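Methyl-coenzyme M reductase subunit beta (Methanosarcina barkeri, PDB 1E6Y) forms part of the F430-dependent enzyme complex that reduces methyl-coenzyme M with coenzyme B, releasing methane and the mixed heterodisulfide in the last step of methanogenesis. Local coordinates at residues 184-189 with 373-378; 347-352 with 380-385. All coordinates share one frame; numbering follows the deposited sequence.

Interaction 1: residues 184-189 with 373-378. With TP7 (Coenzyme B), chain M.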
# COMPACT_ATOMS: atom_id res chain seq x y z
N LEU E 184 1.42 9.91 -12.08
CA LEU E 184 1.97 9.42 -13.33
C LEU E 184 2.85 10.49 -13.97
O LEU E 184 2.41 11.62 -14.18
CB LEU E 184 0.82 9.04 -14.27
CG LEU E 184 -0.27 8.17 -13.61
CD1 LEU E 184 -1.43 8.00 -14.56
CD2 LEU E 184 0.31 6.82 -13.21
N GLY E 185 4.11 10.15 -14.22
CA GLY E 185 5.07 11.12 -14.72
C GLY E 185 5.88 11.78 -13.61
O GLY E 185 6.53 12.79 -13.83
N PHE E 186 5.91 11.14 -12.44
CA PHE E 186 6.47 11.76 -11.24
C PHE E 186 7.88 11.30 -10.85
O PHE E 186 8.44 11.80 -9.88
CB PHE E 186 5.53 11.54 -10.05
CG PHE E 186 4.58 12.68 -9.81
CD1 PHE E 186 3.51 12.89 -10.67
CD2 PHE E 186 4.78 13.56 -8.75
CE1 PHE E 186 2.64 13.97 -10.48
CE2 PHE E 186 3.91 14.64 -8.54
CZ PHE E 186 2.84 14.84 -9.41
N SER E 187 8.46 10.38 -11.62
CA SER E 187 9.75 9.79 -11.25
C SER E 187 10.87 10.83 -11.10
O SER E 187 11.62 10.79 -10.13
CB SER E 187 10.16 8.73 -12.27
OG SER E 187 9.29 7.61 -12.21
N LEU E 188 10.95 11.77 -12.04
CA LEU E 188 11.98 12.81 -12.00
C LEU E 188 11.67 13.87 -10.95
O LEU E 188 12.52 14.73 -10.66
CB LEU E 188 12.13 13.46 -13.38
CG LEU E 188 12.57 12.52 -14.51
CD1 LEU E 188 12.56 13.25 -15.85
CD2 LEU E 188 13.95 11.96 -14.21
N ARG E 189 10.47 13.82 -10.38
CA ARG E 189 10.14 14.71 -9.26
C ARG E 189 10.50 14.12 -7.93
O ARG E 189 10.57 14.84 -6.93
CB ARG E 189 8.65 15.06 -9.33
CG ARG E 189 8.24 15.64 -10.68
CD ARG E 189 6.90 16.35 -10.63
NE ARG E 189 7.01 17.58 -9.82
CZ ARG E 189 5.90 18.28 -9.52
NH1 ARG E 189 6.11 19.38 -8.81
NH2 ARG E 189 4.72 17.87 -9.93
N ASN E 373 10.68 17.11 -1.87
CA ASN E 373 10.89 16.91 -3.29
C ASN E 373 9.57 17.07 -4.05
O ASN E 373 8.51 17.21 -3.43
CB ASN E 373 11.48 15.51 -3.56
CG ASN E 373 10.70 14.40 -2.88
OD1 ASN E 373 9.73 13.88 -3.44
ND2 ASN E 373 11.13 14.01 -1.69
N GLY E 374 9.64 17.09 -5.37
CA GLY E 374 8.46 17.31 -6.19
C GLY E 374 7.44 16.18 -6.13
O GLY E 374 6.32 16.34 -6.60
N ASN E 375 7.84 15.03 -5.58
CA ASN E 375 6.93 13.89 -5.41
C ASN E 375 6.43 13.77 -3.97
O ASN E 375 5.55 12.95 -3.68
CB ASN E 375 7.64 12.59 -5.83
CG ASN E 375 6.72 11.38 -5.74
OD1 ASN E 375 5.79 11.23 -6.53
ND2 ASN E 375 6.99 10.51 -4.77
N HIS E 376 6.96 14.60 -3.07
CA HIS E 376 6.53 14.60 -1.68
C HIS E 376 5.09 15.09 -1.61
O HIS E 376 4.72 16.04 -2.30
CB HIS E 376 7.43 15.53 -0.85
CG HIS E 376 7.44 15.22 0.62
ND1 HIS E 376 6.35 15.44 1.43
CD2 HIS E 376 8.43 14.77 1.43
CE1 HIS E 376 6.67 15.15 2.68
NE2 HIS E 376 7.92 14.74 2.70
N VAL E 377 4.26 14.42 -0.81
CA VAL E 377 2.85 14.79 -0.68
C VAL E 377 2.66 16.26 -0.29
O VAL E 377 1.67 16.88 -0.68
CB VAL E 377 2.12 13.89 0.35
CG1 VAL E 377 2.61 14.17 1.77
CG2 VAL E 377 0.61 14.10 0.25
N VAL E 378 3.64 16.82 0.40
CA VAL E 378 3.55 18.20 0.88
C VAL E 378 3.89 19.22 -0.21
O VAL E 378 3.28 20.29 -0.27
CB VAL E 378 4.48 18.42 2.09
CG1 VAL E 378 4.40 19.87 2.57
CG2 VAL E 378 4.11 17.47 3.21
N TP7 M . 1.60 12.84 7.00
P TP7 M . 5.98 12.33 6.03
O1P TP7 M . 6.63 13.57 5.56
O2P TP7 M . 6.01 11.29 4.98
O3P TP7 M . 6.63 11.85 7.29
O4P TP7 M . 4.41 12.71 6.37
CB TP7 M . 3.45 12.90 5.40
C TP7 M . 2.43 10.73 6.02
O TP7 M . 2.64 10.32 7.18
OXT TP7 M . 2.43 9.98 5.01
CA TP7 M . 2.16 12.25 5.82
CG TP7 M . 3.28 14.41 5.21
O1 TP7 M . -0.00 14.02 5.88
C1 TP7 M . 0.35 13.50 6.97
C2 TP7 M . -0.40 13.54 8.14
C3 TP7 M . -1.76 14.26 8.10
C4 TP7 M . -2.71 14.27 9.33
C5 TP7 M . -2.05 15.10 10.47
C6 TP7 M . -2.03 16.62 10.12
C7 TP7 M . -3.42 17.11 9.85
S7 TP7 M . -3.60 18.86 9.42

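Interaction 2: residues 347-352 with 380-385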
# COMPACT_ATOMS: atom_id res chain seq x y z
N GLY E 347 -1.75 30.78 -7.12
CA GLY E 347 -2.07 30.37 -5.77
C GLY E 347 -1.33 29.12 -5.32
O GLY E 347 -1.19 28.89 -4.12
N LYS E 348 -0.83 28.33 -6.27
CA LYS E 348 -0.30 27.01 -5.94
C LYS E 348 1.09 27.03 -5.32
O LYS E 348 1.44 26.12 -4.57
CB LYS E 348 -0.30 26.10 -7.17
CG LYS E 348 -1.70 25.79 -7.69
CD LYS E 348 -1.86 24.33 -8.08
CE LYS E 348 -1.33 24.06 -9.47
NZ LYS E 348 -2.33 24.37 -10.53
N VAL E 349 1.89 28.06 -5.60
CA VAL E 349 3.15 28.22 -4.89
C VAL E 349 2.88 28.64 -3.45
O VAL E 349 3.44 28.08 -2.51
CB VAL E 349 4.09 29.24 -5.57
CG1 VAL E 349 5.32 29.49 -4.69
CG2 VAL E 349 4.53 28.73 -6.93
N GLU E 350 1.96 29.59 -3.28
CA GLU E 350 1.54 30.00 -1.94
C GLU E 350 0.93 28.83 -1.18
O GLU E 350 1.27 28.60 -0.02
CB GLU E 350 0.52 31.14 -2.04
CG GLU E 350 0.17 31.77 -0.71
CD GLU E 350 -0.95 32.78 -0.81
OE1 GLU E 350 -1.68 32.94 0.19
OE2 GLU E 350 -1.09 33.43 -1.87
N GLY E 351 0.06 28.08 -1.86
CA GLY E 351 -0.57 26.92 -1.25
C GLY E 351 0.43 25.86 -0.85
O GLY E 351 0.42 25.40 0.29
N THR E 352 1.32 25.50 -1.77
CA THR E 352 2.40 24.57 -1.46
C THR E 352 3.19 25.07 -0.25
O THR E 352 3.44 24.30 0.68
CB THR E 352 3.37 24.42 -2.66
OG1 THR E 352 2.67 23.87 -3.78
CG2 THR E 352 4.53 23.50 -2.30
N ARG E 380 4.39 18.65 -3.81
CA ARG E 380 4.13 18.31 -5.19
C ARG E 380 3.26 19.31 -5.93
O ARG E 380 3.13 19.26 -7.15
CB ARG E 380 3.46 16.93 -5.30
CG ARG E 380 2.13 16.81 -4.55
CD ARG E 380 1.57 15.41 -4.82
NE ARG E 380 1.02 15.27 -6.15
CZ ARG E 380 0.32 14.25 -6.60
NH1 ARG E 380 -0.18 14.21 -7.82
NH2 ARG E 380 0.09 13.20 -5.80
N HIS E 381 2.55 20.16 -5.19
CA HIS E 381 1.35 20.78 -5.73
C HIS E 381 1.59 21.82 -6.82
O HIS E 381 0.89 21.82 -7.84
CB HIS E 381 0.54 21.39 -4.60
CG HIS E 381 0.34 20.44 -3.46
ND1 HIS E 381 -0.54 19.38 -3.53
CD2 HIS E 381 1.02 20.28 -2.30
CE1 HIS E 381 -0.39 18.61 -2.47
NE2 HIS E 381 0.56 19.13 -1.71
N SER E 382 2.60 22.66 -6.63
CA SER E 382 2.98 23.63 -7.65
C SER E 382 3.65 22.93 -8.83
O SER E 382 4.34 21.92 -8.67
CB SER E 382 3.92 24.68 -7.07
OG SER E 382 4.34 25.60 -8.07
N ARG E 383 3.42 23.46 -10.03
CA ARG E 383 3.99 22.88 -11.26
C ARG E 383 5.45 23.19 -11.46
O ARG E 383 5.87 23.77 -12.49
CB ARG E 383 3.10 23.29 -12.43
CG ARG E 383 1.68 22.75 -12.33
CD ARG E 383 0.83 23.22 -13.50
NE ARG E 383 0.50 24.66 -13.27
CZ ARG E 383 -0.28 25.28 -14.15
NH1 ARG E 383 -0.54 26.56 -13.85
NH2 ARG E 383 -0.78 24.75 -15.25
N GLY E 384 6.25 22.79 -10.48
CA GLY E 384 7.70 22.88 -10.60
C GLY E 384 8.31 24.18 -10.12
O GLY E 384 9.52 24.34 -10.18
N PHE E 385 7.48 25.09 -9.60
CA PHE E 385 7.96 26.44 -9.27
C PHE E 385 8.36 26.61 -7.81
O PHE E 385 8.87 27.67 -7.42
CB PHE E 385 6.89 27.48 -9.64
CG PHE E 385 6.47 27.44 -11.09
CD1 PHE E 385 5.14 27.27 -11.43
CD2 PHE E 385 7.42 27.53 -12.10
CE1 PHE E 385 4.75 27.18 -12.77
CE2 PHE E 385 7.04 27.45 -13.44
CZ PHE E 385 5.70 27.27 -13.78

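Interaction 1: residues 184-189 with 373-378
Arg189 lays its guanidinium across the backbone carbonyl of Gly374. Gly374 O sits 3.4 Å above the guanidinium plane, over its centre, so the carbonyl meets the flat face rather than an N-H. The chain of Arg189 bends at chi3 (69°), which swings the guanidinium over Gly374; NE and NH1 find their partners elsewhere, NH1 in a salt bridge with Glu215. An alanine in place of Arg189 would probably open a gap beside Gly374 O and leave Glu215 without its charged mate. At the backbone, Arg189 O comes 2.9 Å from Gly374 N and 3.1 Å from Asn375 N.

These two amides belong to a type I beta turn running from Asn373 to His376, closed by the bond from His376 N to Asn373 O (3.1 Å). Asn375 N also gives a weak bond to Asn373 OD1, with an N-H...O angle of 132°. Across from the turn, Arg189 closes a short 3-10 segment, 187-189.

Aromatic contacts come from Phe186. Gly374 O reaches its edge near the ring plane, 3.5 Å from CE2, while Asn375 OD1 approaches obliquely, 3.4 Å from CD2, with ring and amide planes 65° apart. That amide is held at both ends from outside the contact: OD1 accepts from Glu182 N and ND2 donates to Asn180 O.

From the last residue of the turn onward the chain lines the coenzyme B pocket. His376 presents its ring edge to the phosphate, CE1 lying 3.3 Å from TP7 O1P, and its rotation is steadied by Val378 N, which donates to ND1 nearly in line and in the ring plane. Val377 CG1 and Val378 CG2 both pack against the threonine methyl, TP7 CG.

Interaction 2: residues 347-352 with 380-385
Lys348 O is gripped by two donors from Thr352, the backbone N at 2.9 Å and the hydroxyl OG1 at 2.7 Å. The hydroxyl approaches with a C=O...O angle of 158°, somewhat tilted from the carbonyl plane. Thr352 OG1 stands beside its own backbone N and anti to the carbonyl carbon (chi1 -62°), which points it back along the helix at the carbonyl of Lys348. Having donated there, the same oxygen accepts a weak bond from Ser382 N, 3.1 Å away with an N-H...O angle of only 127°. One hydroxyl thus links the first turn of the helix to the facing loop, and His381 CB packs against it.

Val349 CG2 touches both Ser382 OG, at 3.3 Å, and Phe385 CB, at 3.8 Å; the latter is the apolar pair, its two side chains crossing at about a right angle. Ser382 OG itself bonds to Asp345, just before the helix.

Lys348, bent at chi2, chi3 and chi4, folds over the loop so that its CE comes 3.6 Å from His381 O. Its NZ ends over one face of the Arg383 guanidinium, 3.9 Å from NE. Two like charges this close are probably tolerable because each has an acidic mate: NZ forms a salt bridge with an acidic side chain of the chain of another protein, and Arg383 NE with Asp345. The His381 ring, with Arg380 CG over one face near its rim, bonds through ND1 to a polar side chain of another protein's chain.

The pattern is that of a helix start, with Gly347 at the N-cap and Gly347 O accepting from Gly351 N, packed on an irregular loop whose inverse gamma turn centres on Arg383; the helix, 348-358, ends at Phe358, which lines the coenzyme M and coenzyme B pockets.

In the fold
The two contacts sit with their centres about 12 Å apart, both in the C-terminal domain of the subunit. Their segments alternate along the chain, in the order 184-189, 347-352, 373-378 and 380-385, so the loop between helices 348-358 and 387-395 serves both: residues 373-378 meet the loop ahead of helix 193-199, and residues 380-385 meet the start of helix 348-358. The contacts also touch directly, since Arg189 NH1 lies 3.1 Å from Ser382 O, a probable hydrogen bond, and Gly374 O packs on Arg380 CB. Interaction 1 includes coenzyme B pocket residues; interaction 2 lies farther off, the side chain of His381 being about 9 Å from the bound coenzyme.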